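Local coordinates for protein insecticidal Delta-Endotoxin Cry8Ea1 (Bacillus Thuringiensis, PDB 3EB7) that is toxic to the underground larvae of Holotrichia parallela, probably by binding receptors in the insect gut and opening pores in its membranes, at residues F207-T212 against V397-E402; K8-L13 against Y136-N141; K199-Y204 against T244-A249; R240-D245 against Y412-N417. All coordinates share one frame; numbering follows the deposited sequence.

Contact 1. Residues F207-T212 against V397-E402; sequences FRREMT and VELPPE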
# COMPACT_ATOMS: atom_id res chain seq x y z
N PHE A 207 9.78 4.06 -9.57
CA PHE A 207 10.41 3.97 -8.22
C PHE A 207 9.31 4.16 -7.19
O PHE A 207 9.20 3.36 -6.26
CB PHE A 207 11.47 5.05 -8.04
CG PHE A 207 12.08 5.10 -6.64
CD1 PHE A 207 13.35 4.57 -6.40
CD2 PHE A 207 11.40 5.71 -5.58
CE1 PHE A 207 13.92 4.61 -5.08
CE2 PHE A 207 11.94 5.73 -4.29
CZ PHE A 207 13.20 5.19 -4.05
N ARG A 208 8.50 5.21 -7.34
CA ARG A 208 7.33 5.44 -6.53
C ARG A 208 6.43 4.22 -6.36
O ARG A 208 6.11 3.84 -5.23
CB ARG A 208 6.49 6.59 -7.10
CG ARG A 208 5.21 6.78 -6.29
CD ARG A 208 4.42 8.09 -6.57
NE ARG A 208 4.36 8.44 -7.99
CZ ARG A 208 4.25 9.68 -8.46
NH1 ARG A 208 4.16 10.73 -7.64
NH2 ARG A 208 4.22 9.89 -9.76
N ARG A 209 5.99 3.63 -7.46
CA ARG A 209 5.15 2.42 -7.34
C ARG A 209 5.91 1.24 -6.66
O ARG A 209 5.42 0.64 -5.69
CB ARG A 209 4.57 1.99 -8.71
CG ARG A 209 3.82 0.61 -8.65
CD ARG A 209 3.40 0.09 -10.01
NE ARG A 209 4.52 -0.38 -10.83
CZ ARG A 209 5.09 0.33 -11.82
NH1 ARG A 209 4.67 1.56 -12.14
NH2 ARG A 209 6.10 -0.20 -12.51
N GLU A 210 7.08 0.90 -7.17
CA GLU A 210 7.78 -0.27 -6.67
C GLU A 210 8.14 -0.17 -5.21
O GLU A 210 8.04 -1.15 -4.51
CB GLU A 210 9.03 -0.56 -7.51
CG GLU A 210 8.70 -1.14 -8.89
CD GLU A 210 9.91 -1.84 -9.56
OE1 GLU A 210 10.89 -2.24 -8.83
OE2 GLU A 210 9.85 -1.99 -10.80
N MET A 211 8.58 1.01 -4.77
CA MET A 211 8.99 1.19 -3.37
C MET A 211 7.85 1.40 -2.40
O MET A 211 8.00 1.16 -1.22
CB MET A 211 10.03 2.33 -3.24
CG MET A 211 11.31 2.09 -4.07
SD MET A 211 12.09 0.48 -3.74
CE MET A 211 13.06 0.95 -2.30
N THR A 212 6.70 1.87 -2.88
CA THR A 212 5.50 1.83 -2.08
C THR A 212 5.20 0.37 -1.75
O THR A 212 4.94 0.04 -0.59
CB THR A 212 4.33 2.42 -2.85
OG1 THR A 212 4.65 3.77 -3.24
CG2 THR A 212 3.02 2.40 -2.00
N VAL A 397 2.67 -8.08 -14.07
CA VAL A 397 4.11 -7.92 -13.99
C VAL A 397 4.46 -6.85 -12.90
O VAL A 397 5.39 -7.01 -12.11
CB VAL A 397 4.70 -7.57 -15.41
CG1 VAL A 397 6.18 -7.14 -15.33
CG2 VAL A 397 4.54 -8.75 -16.35
N GLU A 398 3.68 -5.76 -12.87
CA GLU A 398 3.91 -4.65 -11.93
C GLU A 398 3.13 -4.87 -10.62
O GLU A 398 3.65 -4.63 -9.53
CB GLU A 398 3.55 -3.33 -12.61
CG GLU A 398 4.19 -3.23 -13.99
CD GLU A 398 3.99 -1.88 -14.68
OE1 GLU A 398 4.44 -1.73 -15.85
OE2 GLU A 398 3.43 -0.96 -14.07
N LEU A 399 1.91 -5.40 -10.75
CA LEU A 399 1.01 -5.74 -9.64
C LEU A 399 0.61 -7.25 -9.55
O LEU A 399 -0.59 -7.62 -9.76
CB LEU A 399 -0.24 -4.85 -9.77
CG LEU A 399 0.04 -3.35 -9.64
CD1 LEU A 399 -1.22 -2.57 -9.85
CD2 LEU A 399 0.66 -3.01 -8.28
N PRO A 400 1.59 -8.13 -9.22
CA PRO A 400 1.34 -9.58 -9.24
C PRO A 400 0.37 -10.03 -8.19
O PRO A 400 0.12 -9.31 -7.22
CB PRO A 400 2.73 -10.21 -8.99
CG PRO A 400 3.47 -9.18 -8.20
CD PRO A 400 2.99 -7.84 -8.82
N PRO A 401 -0.20 -11.23 -8.35
CA PRO A 401 -0.98 -11.84 -7.26
C PRO A 401 -0.09 -12.14 -6.03
O PRO A 401 1.15 -12.12 -6.13
CB PRO A 401 -1.52 -13.14 -7.89
CG PRO A 401 -1.44 -12.94 -9.32
CD PRO A 401 -0.22 -12.08 -9.56
N GLU A 402 -0.74 -12.38 -4.90
CA GLU A 402 -0.06 -12.58 -3.63
C GLU A 402 0.55 -13.98 -3.53
O GLU A 402 1.33 -14.27 -2.61
CB GLU A 402 -1.04 -12.35 -2.46
CG GLU A 402 -1.32 -10.86 -2.23
CD GLU A 402 -2.33 -10.58 -1.11
OE1 GLU A 402 -2.68 -11.52 -0.35
OE2 GLU A 402 -2.77 -9.39 -1.01
O HOH W 1 5.64 -2.64 -9.79
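Arg209 and Glu398 meet at the interface between two domains of a three-domain Cry toxin. Arg209 sits on helix 198-220, the last helix of the N-terminal helical bundle. Glu398 lies on or beside a short, weakly bonded helix of the second, beta-rich domain.

The main interaction is electrostatic. The carboxylate approaches over one face of the guanidinium, and Glu398 OE2 lies 3.0 Å above the plane, over the centre of the group. The two planes are only 22° apart. Arg209 NH2 and Glu398 OE2 are 3.2 Å apart and form a salt bridge. It works through charge alone, since the oxygen is far out of plane and no N-H points at it. Arg209 bends at its third torsion (chi3 72°), which swings the guanidinium across the Glu398 side chain and puts Arg209 NE 3.6 Å from Glu398 CB. The N-H groups of Arg209 are turned to other partners: NH1 bonds to Tyr243 O and forms a salt bridge with Asp245 OD1. Glu398 OE2 in turn accepts the backbone N-H of Asp245. Tyr243 and Asp245 between them thus give both charged groups further partners, which probably keeps them in this face-on position.

Apolar contact is slight. Arg209 CD comes within 4.5 Å of Leu399 CD2.

A water makes the hydrogen-bonded link. It lies at the guanidinium edge, in plane, where it accepts from Arg209 NE at 2.7 Å and donates to Glu398 O at 2.8 Å.

Contact 2. Residues K8-L13 against Y136-N141; sequences KTAISL and YAQAAN
Leu13 and Gln138 make the closest direct contact between these two helical segments. Leu13 CD2 lies 3.4 Å from Gln138 NE2, so a methyl group rests against the amide nitrogen. Leu13 CG is further back, 4.1 Å from the same NE2. The two side chains approach obliquely. On the oxygen side of the amide, Ala10 CB stands 4.3 Å from Gln138 OE1. That is a loose van der Waals contact.

A water completes this first shell. It donates to Ala10 O at 2.6 Å and to Gln138 OE1 at 2.9 Å. The amide oxygen is buried, and this bridge gives it a polar partner on the neighbouring helix.

The shape of Gln138 makes the reach possible. Its chain bends at the second torsion (chi2 -58°), which turns the amide to present both ends to helix 2-20. Both torsions of Leu13 are away from staggered values, so the exact placement of its methyl groups deserves caution.

The setting is the N-terminal helical bundle of the Cry toxins, whose central helix is wrapped by the others. Helix 133-153 is consistent with that central helix, and helix 2-20 lies on it. The backbones stay apart: the nearest CA atoms, of Ala10 and Gln138, are 8.2 Å from each other.

Other helices fill in around the pair. Leu36, Val39 and Leu40 of helix 26-40 pack on Leu13. Trp48 and Phe51 of helix 47-59, with Ile218 of helix 198-220, press on Gln138.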
# COMPACT_ATOMS: atom_id res chain seq x y z
N LYS A 8 7.16 -9.17 -6.59
CA LYS A 8 6.42 -10.38 -6.36
C LYS A 8 6.62 -10.82 -4.92
O LYS A 8 5.68 -11.12 -4.22
CB LYS A 8 6.88 -11.43 -7.38
CG LYS A 8 5.92 -12.55 -7.62
CD LYS A 8 6.57 -13.62 -8.49
CE LYS A 8 6.05 -15.03 -8.16
NZ LYS A 8 6.93 -15.75 -7.20
N THR A 9 7.87 -10.83 -4.46
CA THR A 9 8.21 -11.24 -3.10
C THR A 9 7.58 -10.34 -2.04
O THR A 9 6.97 -10.82 -1.08
CB THR A 9 9.73 -11.22 -2.91
OG1 THR A 9 10.31 -12.12 -3.87
CG2 THR A 9 10.12 -11.67 -1.49
N ALA A 10 7.75 -9.04 -2.22
CA ALA A 10 7.26 -8.04 -1.29
C ALA A 10 5.73 -8.05 -1.21
O ALA A 10 5.18 -7.92 -0.11
CB ALA A 10 7.76 -6.66 -1.72
N ILE A 11 5.05 -8.22 -2.34
CA ILE A 11 3.57 -8.25 -2.32
C ILE A 11 3.07 -9.48 -1.59
O ILE A 11 2.10 -9.42 -0.82
CB ILE A 11 2.96 -8.16 -3.73
CG1 ILE A 11 2.93 -6.70 -4.18
CG2 ILE A 11 1.57 -8.74 -3.75
CD1 ILE A 11 2.56 -6.51 -5.63
N SER A 12 3.73 -10.61 -1.84
CA SER A 12 3.39 -11.87 -1.22
C SER A 12 3.57 -11.81 0.31
O SER A 12 2.74 -12.32 1.09
CB SER A 12 4.31 -12.94 -1.82
OG SER A 12 4.27 -14.13 -1.07
N LEU A 13 4.68 -11.20 0.74
CA LEU A 13 5.01 -11.05 2.14
C LEU A 13 4.00 -10.18 2.83
O LEU A 13 3.51 -10.58 3.88
CB LEU A 13 6.43 -10.51 2.32
CG LEU A 13 7.56 -11.45 2.75
CD1 LEU A 13 7.27 -12.95 2.57
CD2 LEU A 13 8.78 -11.07 2.01
N TYR A 136 16.74 -3.32 3.63
CA TYR A 136 16.55 -2.75 4.96
C TYR A 136 15.11 -2.93 5.47
O TYR A 136 14.93 -3.41 6.59
CB TYR A 136 16.92 -1.28 4.93
CG TYR A 136 16.76 -0.58 6.26
CD1 TYR A 136 17.88 -0.32 7.07
CD2 TYR A 136 15.49 -0.18 6.72
CE1 TYR A 136 17.73 0.33 8.28
CE2 TYR A 136 15.33 0.46 7.94
CZ TYR A 136 16.45 0.74 8.71
OH TYR A 136 16.31 1.39 9.92
N ALA A 137 14.12 -2.59 4.66
CA ALA A 137 12.69 -2.79 5.00
C ALA A 137 12.29 -4.24 5.35
O ALA A 137 11.56 -4.50 6.33
CB ALA A 137 11.75 -2.20 3.88
N GLN A 138 12.77 -5.18 4.56
CA GLN A 138 12.48 -6.57 4.81
C GLN A 138 13.21 -7.11 6.04
O GLN A 138 12.63 -7.90 6.82
CB GLN A 138 12.75 -7.42 3.55
CG GLN A 138 11.88 -7.06 2.33
CD GLN A 138 10.36 -7.17 2.62
OE1 GLN A 138 9.56 -6.33 2.17
NE2 GLN A 138 9.97 -8.18 3.37
N ALA A 139 14.45 -6.68 6.27
CA ALA A 139 15.17 -7.09 7.49
C ALA A 139 14.58 -6.47 8.78
O ALA A 139 14.42 -7.15 9.82
CB ALA A 139 16.67 -6.74 7.35
N ALA A 140 14.27 -5.18 8.69
CA ALA A 140 13.61 -4.44 9.78
C ALA A 140 12.34 -5.18 10.16
O ALA A 140 12.12 -5.48 11.34
CB ALA A 140 13.28 -2.99 9.35
N ASN A 141 11.52 -5.48 9.14
CA ASN A 141 10.26 -6.22 9.33
C ASN A 141 10.48 -7.49 10.17
O ASN A 141 9.82 -7.71 11.19
CB ASN A 141 9.62 -6.53 7.97
CG ASN A 141 8.34 -7.37 8.09
OD1 ASN A 141 8.24 -8.48 7.54
ND2 ASN A 141 7.35 -6.84 8.77
O HOH W 2 6.77 -6.88 1.65

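Contact 3. Residues K199-Y204 against T244-A249; sequences KQWVEY and TDPIGA
Val202 and Asp245 bring their CA atoms within 6.6 Å where helix 198-220 passes an irregular loop that follows strand 241-243. The loop turns sharply soon after. Ile247 is the centre of an inverse gamma turn, closed by a weak bond from Gly248 N to Pro246 O at 3.0 Å.

Pro246 is the residue that fits against the helix, and its CB points toward it. Its CG touches the edge of the Trp201 ring near the ring plane, 3.7 Å from Trp201 CZ3. The neighbouring Pro246 CD is 4.0 Å from Trp201 CZ3. The indole gets there because its CG is anti to the backbone N (chi1 -171°), which carries the six-membered ring out to the proline. Val202 adds a second, looser apolar contact: its CG2 lies 4.2 Å from Pro246 CD.

The contact joins the last helix of the N-terminal bundle to the second domain of the three-domain Cry fold. Beyond the pair, Trp201 NE1 donates to Glu267 OE1, and Phe263 meets the indole edge-to-face. Trp256 covers both Val202 and Pro246.

The polar part runs beside the apolar one. The Asp245 carboxylate stands beside Val202, with Val202 CG1 and Asp245 CG 4.5 Å apart. A water spans the gap, donating to Val202 O at 3.0 Å and to Asp245 OD1 at 2.5 Å. The same carboxylate oxygen also forms a salt bridge with Arg209, about two turns further along the helix from Val202.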
# COMPACT_ATOMS: atom_id res chain seq x y z
N LYS A 199 10.44 10.65 -20.11
CA LYS A 199 11.16 9.42 -19.84
C LYS A 199 11.54 9.40 -18.38
O LYS A 199 11.30 8.40 -17.69
CB LYS A 199 12.41 9.34 -20.71
CG LYS A 199 13.29 8.11 -20.51
CD LYS A 199 14.51 8.21 -21.40
CE LYS A 199 15.59 7.17 -21.03
NZ LYS A 199 15.62 6.03 -21.98
N GLN A 200 12.10 10.50 -17.89
CA GLN A 200 12.38 10.65 -16.47
C GLN A 200 11.13 10.48 -15.62
O GLN A 200 11.17 9.86 -14.59
CB GLN A 200 13.00 12.00 -16.23
CG GLN A 200 14.46 12.08 -16.73
CD GLN A 200 14.99 13.49 -16.74
OE1 GLN A 200 14.24 14.45 -16.90
NE2 GLN A 200 16.29 13.63 -16.59
N TRP A 201 9.99 11.02 -16.07
CA TRP A 201 8.76 10.81 -15.31
C TRP A 201 8.43 9.29 -15.15
O TRP A 201 8.10 8.84 -14.06
CB TRP A 201 7.60 11.60 -15.90
CG TRP A 201 6.45 11.53 -14.97
CD1 TRP A 201 6.14 12.41 -13.97
CD2 TRP A 201 5.45 10.49 -14.92
NE1 TRP A 201 5.02 11.97 -13.30
CE2 TRP A 201 4.57 10.81 -13.88
CE3 TRP A 201 5.22 9.33 -15.68
CZ2 TRP A 201 3.47 10.01 -13.56
CZ3 TRP A 201 4.14 8.52 -15.35
CH2 TRP A 201 3.27 8.86 -14.31
N VAL A 202 8.54 8.53 -16.24
CA VAL A 202 8.32 7.05 -16.19
C VAL A 202 9.20 6.38 -15.11
O VAL A 202 8.72 5.54 -14.33
CB VAL A 202 8.53 6.39 -17.59
CG1 VAL A 202 8.41 4.86 -17.53
CG2 VAL A 202 7.55 6.95 -18.57
N GLU A 203 10.46 6.79 -15.04
CA GLU A 203 11.43 6.27 -14.07
C GLU A 203 11.07 6.64 -12.64
O GLU A 203 11.10 5.81 -11.72
CB GLU A 203 12.84 6.78 -14.42
CG GLU A 203 13.28 6.30 -15.82
CD GLU A 203 14.51 7.03 -16.40
OE1 GLU A 203 15.01 6.56 -17.43
OE2 GLU A 203 14.98 8.05 -15.85
N TYR A 204 10.69 7.90 -12.48
CA TYR A 204 10.35 8.44 -11.17
C TYR A 204 9.09 7.72 -10.64
O TYR A 204 9.04 7.25 -9.52
CB TYR A 204 10.11 9.96 -11.39
CG TYR A 204 9.51 10.73 -10.25
CD1 TYR A 204 8.12 10.82 -10.09
CD2 TYR A 204 10.34 11.38 -9.33
CE1 TYR A 204 7.56 11.55 -9.05
CE2 TYR A 204 9.81 12.12 -8.30
CZ TYR A 204 8.41 12.22 -8.16
OH TYR A 204 7.90 12.97 -7.10
N THR A 244 0.39 2.17 -12.49
CA THR A 244 1.23 1.34 -13.38
C THR A 244 1.92 2.20 -14.42
O THR A 244 1.60 3.38 -14.55
CB THR A 244 0.45 0.14 -14.04
OG1 THR A 244 -0.79 0.60 -14.57
CG2 THR A 244 0.18 -0.95 -13.01
N ASP A 245 2.87 1.64 -15.19
CA ASP A 245 3.59 2.45 -16.18
C ASP A 245 2.60 2.94 -17.26
O ASP A 245 1.63 2.28 -17.56
CB ASP A 245 4.78 1.70 -16.81
CG ASP A 245 5.99 1.49 -15.86
OD1 ASP A 245 6.07 1.99 -14.70
OD2 ASP A 245 6.90 0.76 -16.29
N PRO A 246 2.84 4.13 -17.84
CA PRO A 246 1.97 4.57 -18.92
C PRO A 246 1.85 3.53 -20.09
O PRO A 246 2.85 2.84 -20.43
CB PRO A 246 2.63 5.88 -19.38
CG PRO A 246 3.32 6.39 -18.21
CD PRO A 246 3.87 5.15 -17.52
N ILE A 247 0.65 3.41 -20.67
CA ILE A 247 0.39 2.40 -21.69
C ILE A 247 0.70 2.97 -23.07
O ILE A 247 -0.20 3.38 -23.84
CB ILE A 247 -1.04 1.80 -21.58
CG1 ILE A 247 -1.29 1.36 -20.12
CG2 ILE A 247 -1.16 0.58 -22.52
CD1 ILE A 247 -2.73 1.09 -19.78
N GLY A 248 2.00 3.03 -23.34
CA GLY A 248 2.56 3.55 -24.58
C GLY A 248 3.74 2.67 -24.96
O GLY A 248 4.41 2.10 -24.10
N ALA A 249 3.98 2.55 -26.25
CA ALA A 249 5.01 1.67 -26.74
C ALA A 249 6.40 2.26 -26.42
O ALA A 249 6.60 3.46 -26.47
CB ALA A 249 4.83 1.45 -28.26
O HOH W 3 5.95 4.51 -14.53

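Contact 4. Residues R240-D245 against Y412-N417; sequences REVYTD and YSHRLN
Arg240 and His414 form the tight part of this contact. Arg240 NH2 donates to His414 NE2 at 2.9 Å, and the bond is nearly straight (170°). The acceptor nitrogen is met in the plane of the imidazole, and it lies in the plane of the guanidinium as well. The two flat groups are nearly coplanar, 19° apart, and meet edge to edge. The Arg240 chain bends at its second torsion (chi2 -72°), which helps bring the guanidinium edge to His414. Val242 packs against both. Its CG2 is 3.9 Å from His414 CD2. Its CG1 sits 3.8 Å above one face of the Arg240 guanidinium, toward the rim.

The backbones themselves are well separated. Strands 241-243 and 414-422 are the outer members of a three-stranded antiparallel sheet, one of the sheets of the beta-prism domain of Cry toxins. Strand 427-434 runs between them, so only side chains span the distance. The nearest CA atoms, of Glu241 and Asn417, are 7.8 Å apart.

Away from the buried His414 the contact opens out to Glu241, which is partly exposed. Glu241 reaches Asn417, but the Asn417 amide is probably turned over in the model, and the detail of that meeting is doubtful. Glu241 has clearer partners elsewhere: a salt bridge to Arg272 and hydrogen bonds to His275 and Ser431.

At the tight end, His414 ND1 donates to Ser413 OG at 2.9 Å, in the ring plane. These two bonds fix the ring rotation. With ND1 donating and NE2 accepting, the imidazole is probably neutral, while Arg240 finds its counter-charge in Asp217.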
# COMPACT_ATOMS: atom_id res chain seq x y z
N ARG A 240 -3.80 3.78 -0.12
CA ARG A 240 -3.05 4.47 -1.20
C ARG A 240 -3.32 3.86 -2.57
O ARG A 240 -3.52 2.64 -2.71
CB ARG A 240 -1.54 4.43 -0.92
CG ARG A 240 -0.79 3.16 -1.41
CD ARG A 240 -1.08 1.89 -0.62
NE ARG A 240 -0.41 0.69 -1.17
CZ ARG A 240 -0.85 -0.00 -2.23
NH1 ARG A 240 -1.96 0.38 -2.89
NH2 ARG A 240 -0.18 -1.09 -2.65
N GLU A 241 -3.34 4.73 -3.58
CA GLU A 241 -3.38 4.34 -4.99
C GLU A 241 -1.95 4.23 -5.49
O GLU A 241 -1.13 5.10 -5.18
CB GLU A 241 -3.99 5.47 -5.80
CG GLU A 241 -5.44 5.32 -6.14
CD GLU A 241 -5.91 6.53 -6.96
OE1 GLU A 241 -5.40 7.67 -6.71
OE2 GLU A 241 -6.76 6.33 -7.88
N VAL A 242 -1.68 3.20 -6.30
CA VAL A 242 -0.42 3.08 -7.06
C VAL A 242 -0.75 3.18 -8.55
O VAL A 242 -1.86 2.87 -8.98
CB VAL A 242 0.36 1.74 -6.78
CG1 VAL A 242 0.89 1.70 -5.31
CG2 VAL A 242 -0.49 0.51 -7.08
N TYR A 243 0.20 3.66 -9.34
CA TYR A 243 -0.01 3.82 -10.75
C TYR A 243 0.94 2.93 -11.53
O TYR A 243 2.16 2.94 -11.27
CB TYR A 243 0.20 5.27 -11.14
CG TYR A 243 -0.80 6.22 -10.53
CD1 TYR A 243 -0.72 6.60 -9.16
CD2 TYR A 243 -1.80 6.77 -11.30
CE1 TYR A 243 -1.66 7.53 -8.60
CE2 TYR A 243 -2.74 7.69 -10.74
CZ TYR A 243 -2.65 8.06 -9.42
OH TYR A 243 -3.56 8.95 -8.94
N THR A 244 0.39 2.17 -12.49
CA THR A 244 1.23 1.34 -13.38
C THR A 244 1.92 2.20 -14.42
O THR A 244 1.60 3.38 -14.55
CB THR A 244 0.45 0.14 -14.04
OG1 THR A 244 -0.79 0.60 -14.57
CG2 THR A 244 0.18 -0.95 -13.01
N ASP A 245 2.87 1.64 -15.19
CA ASP A 245 3.59 2.45 -16.18
C ASP A 245 2.60 2.94 -17.26
O ASP A 245 1.63 2.28 -17.56
CB ASP A 245 4.78 1.70 -16.81
CG ASP A 245 5.99 1.49 -15.86
OD1 ASP A 245 6.07 1.99 -14.70
OD2 ASP A 245 6.90 0.76 -16.29
N TYR A 412 -5.34 -12.07 -6.19
CA TYR A 412 -4.95 -10.78 -6.72
C TYR A 412 -4.67 -9.76 -5.59
O TYR A 412 -5.34 -9.78 -4.56
CB TYR A 412 -5.99 -10.25 -7.72
CG TYR A 412 -7.38 -10.03 -7.19
CD1 TYR A 412 -7.78 -8.77 -6.72
CD2 TYR A 412 -8.33 -11.09 -7.17
CE1 TYR A 412 -9.07 -8.54 -6.25
CE2 TYR A 412 -9.64 -10.87 -6.67
CZ TYR A 412 -10.00 -9.59 -6.23
OH TYR A 412 -11.28 -9.35 -5.74
N SER A 413 -3.67 -8.90 -5.78
CA SER A 413 -3.28 -7.97 -4.72
C SER A 413 -3.91 -6.58 -4.88
O SER A 413 -4.03 -5.86 -3.89
CB SER A 413 -1.76 -7.87 -4.61
OG SER A 413 -1.17 -7.49 -5.84
N HIS A 414 -4.33 -6.23 -6.11
CA HIS A 414 -4.85 -4.91 -6.45
C HIS A 414 -6.00 -5.02 -7.41
O HIS A 414 -6.21 -6.06 -8.04
CB HIS A 414 -3.75 -4.02 -7.08
CG HIS A 414 -2.65 -3.68 -6.13
ND1 HIS A 414 -1.71 -4.61 -5.73
CD2 HIS A 414 -2.37 -2.54 -5.46
CE1 HIS A 414 -0.87 -4.05 -4.87
NE2 HIS A 414 -1.25 -2.78 -4.70
N ARG A 415 -6.78 -3.93 -7.48
CA ARG A 415 -7.92 -3.82 -8.40
C ARG A 415 -7.76 -2.50 -9.14
O ARG A 415 -7.15 -1.57 -8.58
CB ARG A 415 -9.23 -3.83 -7.61
CG ARG A 415 -9.40 -2.60 -6.74
CD ARG A 415 -10.75 -2.52 -6.15
NE ARG A 415 -10.89 -3.40 -5.00
CZ ARG A 415 -10.29 -3.25 -3.83
NH1 ARG A 415 -9.49 -2.21 -3.60
NH2 ARG A 415 -10.50 -4.14 -2.87
N LEU A 416 -8.30 -2.41 -10.36
CA LEU A 416 -8.27 -1.17 -11.15
C LEU A 416 -9.14 -0.12 -10.45
O LEU A 416 -10.30 -0.41 -10.11
CB LEU A 416 -8.73 -1.37 -12.60
CG LEU A 416 -8.65 -0.13 -13.53
CD1 LEU A 416 -7.17 0.28 -13.69
CD2 LEU A 416 -9.30 -0.41 -14.90
N ASN A 417 -8.60 1.08 -10.29
CA ASN A 417 -9.29 2.15 -9.61
C ASN A 417 -9.66 3.30 -10.54
O ASN A 417 -10.74 3.88 -10.42
CB ASN A 417 -8.42 2.65 -8.44
CG ASN A 417 -9.08 3.79 -7.63
OD1 ASN A 417 -10.30 3.92 -7.57
ND2 ASN A 417 -8.27 4.61 -7.04

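Overall arrangement
Contacts 1, 3 and 4 lie along the border between the N-terminal helical bundle and the beta-prism domain; contact 2 is inside the bundle. Contacts 1 and 3 both use helix 198-220, with centres about 14 Å apart. Contacts 3 and 4 share Thr244 and Asp245, in the loop leaving strand 241-243. Contacts 1 and 4 are nearest, about 8 Å between centres, and touch where Pro400 O meets Ser413 OG. Centre to centre, contact 2 is about 12 Å from contact 1, where Ile11 packs on Pro400, and about 24 Å from contact 3. Along the chain contact 2 closes first; contact 1 then alternates with contacts 3 and 4. Distant sequence regions thus join the two domains.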